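Local coordinates for protein transcriptional regulator, LYSR family (Neisseria meningitidis, PDB 4AB5) that probably regulates transcription of methionine biosynthesis genes as a MetR-like LysR-type factor, this chain being its regulatory domain without the DNA-binding helix-turn-helix part, at residues Trp22-Trp34 against Ser196-Arg208. Numbering follows the deposited sequence.
Sequences WLMPAMGEFRPMW and SYLNNFCQIIRER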
loop_
_atom_site.group_PDB
_atom_site.type_symbol
_atom_site.label_atom_id
_atom_site.label_comp_id
_atom_site.label_asym_id
_atom_site.label_seq_id
_atom_site.Cartn_x
_atom_site.Cartn_y
_atom_site.Cartn_z
ATOM N N TRP B 22 -11.271 0.902 -1.392
ATOM C CA TRP B 22 -12.655 0.529 -1.705
ATOM C C TRP B 22 -12.796 -0.248 -3.027
ATOM O O TRP B 22 -13.749 -1.024 -3.173
ATOM C CB TRP B 22 -13.597 1.744 -1.664
ATOM C CG TRP B 22 -13.099 2.940 -2.413
ATOM C CD1 TRP B 22 -12.458 4.021 -1.889
ATOM C CD2 TRP B 22 -13.214 3.185 -3.819
ATOM N NE1 TRP B 22 -12.175 4.930 -2.878
ATOM C CE2 TRP B 22 -12.623 4.439 -4.075
ATOM C CE3 TRP B 22 -13.766 2.465 -4.895
ATOM C CZ2 TRP B 22 -12.541 4.976 -5.362
ATOM C CZ3 TRP B 22 -13.663 2.990 -6.172
ATOM C CH2 TRP B 22 -13.082 4.242 -6.393
ATOM N N LEU B 23 -11.840 -0.061 -3.960
ATOM C CA LEU B 23 -11.840 -0.713 -5.265
ATOM C C LEU B 23 -11.498 -2.193 -5.212
ATOM O O LEU B 23 -12.102 -2.970 -5.952
ATOM C CB LEU B 23 -10.940 0.033 -6.269
ATOM C CG LEU B 23 -11.147 -0.301 -7.751
ATOM C CD1 LEU B 23 -12.538 0.068 -8.211
ATOM C CD2 LEU B 23 -10.113 0.394 -8.608
HETATM N N MSE B 24 -10.528 -2.586 -4.362
HETATM C CA MSE B 24 -10.141 -3.993 -4.201
HETATM C C MSE B 24 -11.296 -4.846 -3.642
HETATM O O MSE B 24 -11.646 -5.809 -4.318
HETATM C CB MSE B 24 -8.822 -4.155 -3.415
HETATM C CG MSE B 24 -7.614 -3.497 -4.090
HETATM SE SE MSE B 24 -7.314 -3.987 -5.963
HETATM C CE MSE B 24 -8.125 -2.433 -6.897
ATOM N N PRO B 25 -11.983 -4.496 -2.509
ATOM C CA PRO B 25 -13.150 -5.302 -2.091
ATOM C C PRO B 25 -14.353 -5.214 -3.044
ATOM O O PRO B 25 -15.186 -6.118 -3.034
ATOM C CB PRO B 25 -13.476 -4.786 -0.685
ATOM C CG PRO B 25 -12.884 -3.457 -0.607
ATOM C CD PRO B 25 -11.724 -3.402 -1.548
ATOM N N ALA B 26 -14.433 -4.154 -3.885
ATOM C CA ALA B 26 -15.495 -3.998 -4.892
ATOM C C ALA B 26 -15.311 -5.080 -5.961
ATOM O O ALA B 26 -16.298 -5.680 -6.400
ATOM C CB ALA B 26 -15.455 -2.611 -5.518
HETATM N N MSE B 27 -14.038 -5.377 -6.317
HETATM C CA MSE B 27 -13.654 -6.436 -7.258
HETATM C C MSE B 27 -13.964 -7.805 -6.666
HETATM O O MSE B 27 -14.393 -8.699 -7.391
HETATM C CB MSE B 27 -12.155 -6.361 -7.594
HETATM C CG MSE B 27 -11.802 -5.281 -8.596
HETATM SE SE MSE B 27 -9.873 -5.214 -8.917
HETATM C CE MSE B 27 -9.662 -6.793 -10.087
ATOM N N GLY B 28 -13.746 -7.941 -5.354
ATOM C CA GLY B 28 -13.990 -9.164 -4.593
ATOM C C GLY B 28 -15.449 -9.563 -4.492
ATOM O O GLY B 28 -15.749 -10.743 -4.291
ATOM N N GLU B 29 -16.363 -8.573 -4.604
ATOM C CA GLU B 29 -17.824 -8.750 -4.568
ATOM C C GLU B 29 -18.338 -9.032 -5.984
ATOM O O GLU B 29 -19.178 -9.910 -6.171
ATOM C CB GLU B 29 -18.501 -7.503 -3.951
ATOM C CG GLU B 29 -19.981 -7.675 -3.640
ATOM C CD GLU B 29 -20.616 -6.512 -2.901
ATOM O OE1 GLU B 29 -20.559 -6.498 -1.650
ATOM O OE2 GLU B 29 -21.161 -5.605 -3.567
ATOM N N PHE B 30 -17.818 -8.290 -6.972
ATOM C CA PHE B 30 -18.146 -8.424 -8.394
ATOM C C PHE B 30 -17.782 -9.824 -8.940
ATOM O O PHE B 30 -18.587 -10.426 -9.646
ATOM C CB PHE B 30 -17.421 -7.325 -9.200
ATOM C CG PHE B 30 -17.572 -7.395 -10.703
ATOM C CD1 PHE B 30 -16.671 -8.123 -11.476
ATOM C CD2 PHE B 30 -18.580 -6.693 -11.347
ATOM C CE1 PHE B 30 -16.813 -8.199 -12.863
ATOM C CE2 PHE B 30 -18.705 -6.746 -12.736
ATOM C CZ PHE B 30 -17.834 -7.514 -13.483
ATOM N N ARG B 31 -16.555 -10.308 -8.646
ATOM C CA ARG B 31 -16.035 -11.586 -9.135
ATOM C C ARG B 31 -16.998 -12.778 -9.056
ATOM O O ARG B 31 -17.318 -13.286 -10.129
ATOM C CB ARG B 31 -14.656 -11.885 -8.558
ATOM C CG ARG B 31 -13.932 -13.089 -9.167
ATOM C CD ARG B 31 -12.436 -13.019 -8.888
ATOM N NE ARG B 31 -12.187 -12.627 -7.503
ATOM C CZ ARG B 31 -11.510 -11.552 -7.123
ATOM N NH1 ARG B 31 -10.914 -10.781 -8.023
ATOM N NH2 ARG B 31 -11.375 -11.270 -5.838
ATOM N N PRO B 32 -17.530 -13.213 -7.870
ATOM C CA PRO B 32 -18.476 -14.344 -7.874
ATOM C C PRO B 32 -19.781 -14.085 -8.633
ATOM O O PRO B 32 -20.409 -15.045 -9.098
ATOM C CB PRO B 32 -18.740 -14.586 -6.387
ATOM C CG PRO B 32 -18.410 -13.297 -5.720
ATOM C CD PRO B 32 -17.271 -12.749 -6.486
HETATM N N MSE B 33 -20.199 -12.804 -8.730
HETATM C CA MSE B 33 -21.415 -12.349 -9.411
HETATM C C MSE B 33 -21.297 -12.454 -10.943
HETATM O O MSE B 33 -22.294 -12.692 -11.637
HETATM C CB MSE B 33 -21.688 -10.895 -9.025
HETATM C CG MSE B 33 -22.945 -10.697 -8.258
HETATM SE SE MSE B 33 -22.720 -9.236 -7.060
HETATM C CE MSE B 33 -23.883 -9.924 -5.642
ATOM N N TRP B 34 -20.075 -12.238 -11.458
ATOM C CA TRP B 34 -19.716 -12.263 -12.877
ATOM C C TRP B 34 -18.470 -13.139 -13.050
ATOM O O TRP B 34 -17.410 -12.609 -13.363
ATOM C CB TRP B 34 -19.435 -10.823 -13.356
ATOM C CG TRP B 34 -20.604 -9.899 -13.189
ATOM C CD1 TRP B 34 -20.918 -9.161 -12.085
ATOM C CD2 TRP B 34 -21.664 -9.688 -14.128
ATOM N NE1 TRP B 34 -22.081 -8.461 -12.299
ATOM C CE2 TRP B 34 -22.570 -8.777 -13.542
ATOM C CE3 TRP B 34 -21.933 -10.174 -15.417
ATOM C CZ2 TRP B 34 -23.706 -8.308 -14.216
ATOM C CZ3 TRP B 34 -23.060 -9.716 -16.083
ATOM C CH2 TRP B 34 -23.932 -8.795 -15.484
ATOM N N SER B 196 -23.881 -4.550 -19.144
ATOM C CA SER B 196 -24.463 -4.683 -17.807
ATOM C C SER B 196 -23.460 -4.742 -16.671
ATOM O O SER B 196 -23.647 -4.033 -15.680
ATOM C CB SER B 196 -25.396 -5.891 -17.752
ATOM O OG SER B 196 -24.767 -7.083 -18.201
ATOM N N TYR B 197 -22.396 -5.565 -16.816
ATOM C CA TYR B 197 -21.373 -5.753 -15.792
ATOM C C TYR B 197 -20.599 -4.497 -15.464
ATOM O O TYR B 197 -20.266 -4.292 -14.295
ATOM C CB TYR B 197 -20.445 -6.935 -16.091
ATOM C CG TYR B 197 -19.723 -6.884 -17.419
ATOM C CD1 TYR B 197 -18.508 -6.212 -17.551
ATOM C CD2 TYR B 197 -20.193 -7.602 -18.514
ATOM C CE1 TYR B 197 -17.822 -6.186 -18.765
ATOM C CE2 TYR B 197 -19.503 -7.605 -19.725
ATOM C CZ TYR B 197 -18.324 -6.884 -19.851
ATOM O OH TYR B 197 -17.641 -6.867 -21.045
ATOM N N LEU B 198 -20.329 -3.650 -16.488
ATOM C CA LEU B 198 -19.630 -2.375 -16.322
ATOM C C LEU B 198 -20.470 -1.472 -15.443
ATOM O O LEU B 198 -19.964 -0.933 -14.465
ATOM C CB LEU B 198 -19.362 -1.691 -17.679
ATOM C CG LEU B 198 -18.340 -2.348 -18.607
ATOM C CD1 LEU B 198 -18.198 -1.555 -19.875
ATOM C CD2 LEU B 198 -16.970 -2.472 -17.939
ATOM N N ASN B 199 -21.770 -1.378 -15.750
ATOM C CA ASN B 199 -22.746 -0.609 -14.998
ATOM C C ASN B 199 -22.922 -1.177 -13.598
ATOM O O ASN B 199 -22.993 -0.406 -12.642
ATOM C CB ASN B 199 -24.077 -0.556 -15.748
ATOM C CG ASN B 199 -24.606 0.827 -15.933
ATOM O OD1 ASN B 199 -25.640 1.193 -15.373
ATOM N ND2 ASN B 199 -23.845 1.691 -16.588
ATOM N N ASN B 200 -22.949 -2.528 -13.477
ATOM C CA ASN B 200 -23.097 -3.198 -12.194
ATOM C C ASN B 200 -21.848 -3.041 -11.317
ATOM O O ASN B 200 -21.979 -2.976 -10.094
ATOM C CB ASN B 200 -23.545 -4.645 -12.369
ATOM C CG ASN B 200 -23.827 -5.348 -11.079
ATOM O OD1 ASN B 200 -24.701 -4.978 -10.283
ATOM N ND2 ASN B 200 -23.021 -6.338 -10.816
ATOM N N PHE B 201 -20.646 -2.927 -11.929
ATOM C CA PHE B 201 -19.421 -2.703 -11.155
ATOM C C PHE B 201 -19.461 -1.326 -10.478
ATOM O O PHE B 201 -19.018 -1.190 -9.340
ATOM C CB PHE B 201 -18.152 -2.850 -12.013
ATOM C CG PHE B 201 -16.872 -2.804 -11.212
ATOM C CD1 PHE B 201 -16.610 -3.757 -10.235
ATOM C CD2 PHE B 201 -15.922 -1.815 -11.446
ATOM C CE1 PHE B 201 -15.421 -3.714 -9.497
ATOM C CE2 PHE B 201 -14.727 -1.774 -10.711
ATOM C CZ PHE B 201 -14.490 -2.715 -9.732
ATOM N N CYS B 202 -20.034 -0.325 -11.168
ATOM C CA CYS B 202 -20.180 1.036 -10.649
ATOM C C CYS B 202 -21.201 1.108 -9.534
ATOM O O CYS B 202 -20.972 1.822 -8.551
ATOM C CB CYS B 202 -20.501 2.013 -11.764
ATOM S SG CYS B 202 -19.267 2.038 -13.081
ATOM N N GLN B 203 -22.306 0.343 -9.653
ATOM C CA GLN B 203 -23.304 0.306 -8.583
ATOM C C GLN B 203 -22.797 -0.426 -7.337
ATOM O O GLN B 203 -23.184 -0.051 -6.235
ATOM C CB GLN B 203 -24.714 -0.108 -9.044
ATOM C CG GLN B 203 -24.889 -1.542 -9.509
ATOM C CD GLN B 203 -26.272 -1.788 -10.066
ATOM O OE1 GLN B 203 -27.287 -1.646 -9.372
ATOM N NE2 GLN B 203 -26.345 -2.178 -11.333
ATOM N N ILE B 204 -21.856 -1.393 -7.511
ATOM C CA ILE B 204 -21.187 -2.120 -6.424
ATOM C C ILE B 204 -20.275 -1.142 -5.683
ATOM O O ILE B 204 -20.351 -1.073 -4.458
ATOM C CB ILE B 204 -20.447 -3.397 -6.940
ATOM C CG1 ILE B 204 -21.452 -4.536 -7.271
ATOM C CG2 ILE B 204 -19.372 -3.898 -5.950
ATOM C CD1 ILE B 204 -20.883 -5.700 -8.197
ATOM N N ILE B 205 -19.452 -0.352 -6.425
ATOM C CA ILE B 205 -18.546 0.669 -5.864
ATOM C C ILE B 205 -19.353 1.669 -5.004
ATOM O O ILE B 205 -18.933 1.986 -3.887
ATOM C CB ILE B 205 -17.745 1.395 -6.991
ATOM C CG1 ILE B 205 -16.660 0.489 -7.635
ATOM C CG2 ILE B 205 -17.149 2.723 -6.509
ATOM C CD1 ILE B 205 -16.067 1.072 -9.024
ATOM N N ARG B 206 -20.515 2.144 -5.526
ATOM C CA ARG B 206 -21.388 3.104 -4.845
ATOM C C ARG B 206 -22.052 2.542 -3.590
ATOM O O ARG B 206 -21.964 3.176 -2.538
ATOM C CB ARG B 206 -22.424 3.715 -5.801
ATOM C CG ARG B 206 -21.844 4.742 -6.763
ATOM C CD ARG B 206 -22.931 5.497 -7.525
ATOM N NE ARG B 206 -23.722 4.618 -8.385
ATOM C CZ ARG B 206 -23.454 4.360 -9.661
ATOM N NH1 ARG B 206 -22.426 4.949 -10.265
ATOM N NH2 ARG B 206 -24.219 3.518 -10.348
ATOM N N GLU B 207 -22.685 1.352 -3.679
ATOM C CA GLU B 207 -23.336 0.705 -2.529
ATOM C C GLU B 207 -22.336 0.430 -1.428
ATOM O O GLU B 207 -22.651 0.662 -0.265
ATOM C CB GLU B 207 -24.039 -0.608 -2.920
ATOM C CG GLU B 207 -25.316 -0.423 -3.725
ATOM C CD GLU B 207 -25.948 -1.685 -4.292
ATOM O OE1 GLU B 207 -25.225 -2.683 -4.532
ATOM O OE2 GLU B 207 -27.176 -1.653 -4.539
ATOM N N ARG B 208 -21.132 -0.050 -1.801
ATOM C CA ARG B 208 -20.055 -0.374 -0.866
ATOM C C ARG B 208 -19.483 0.858 -0.199
ATOM O O ARG B 208 -19.292 0.852 1.014
ATOM C CB ARG B 208 -18.937 -1.190 -1.536
ATOM C CG ARG B 208 -19.254 -2.660 -1.700
ATOM C CD ARG B 208 -17.997 -3.464 -1.993
ATOM N NE ARG B 208 -18.093 -4.809 -1.427
ATOM C CZ ARG B 208 -17.639 -5.158 -0.227
ATOM N NH1 ARG B 208 -17.035 -4.267 0.546
ATOM N NH2 ARG B 208 -17.782 -6.403 0.207
HETATM O O HOH W 1 -15.860 -1.260 -0.423
#
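Phe-201 enters a hole formed by Leu-23, Ala-26, Met-27 and Phe-30, with its ring edge turned to the face of Phe-30; centroids 5.3 Å apart and planes at 82° define a T-shaped pair. With CG anti to the backbone N (chi1 -172°), the ring reaches across and brings CZ to 3.7 Å from Leu-23 CD1. One turn on, Ile-204 makes a second knob among Ala-26, Glu-29, Phe-30 and Met-33, CD1 reaching 4.0 Å from Phe-30 CB. At one end of the interface Tyr-197 CB sits over the Trp-34 six-membered ring, 3.5 Å from its centroid and almost straight above it, a CH-pi contact. At the other, Trp-22 CZ3 meets Ile-205 CG2 at 3.5 Å, while Arg-208 NE and Glu-29 OE1 form a salt bridge of 3.0 Å with a weak, strongly bent hydrogen bond. Pro-25 O lies over one face of the guanidinium, near its rim. Behind this layer, Leu-10 of strand 8-13 backs both Phe-30 and Phe-201, and Phe-78 meets Trp-22 edge-to-face. The two helical segments, their axes 9.4 Å apart at closest approach and their directions 126° apart, pack with Phe-201 and Ile-204 as knobs in holes, against the sheet of one α/β lobe, as in the periplasmic-binding-protein-like fold of LysR regulatory domains.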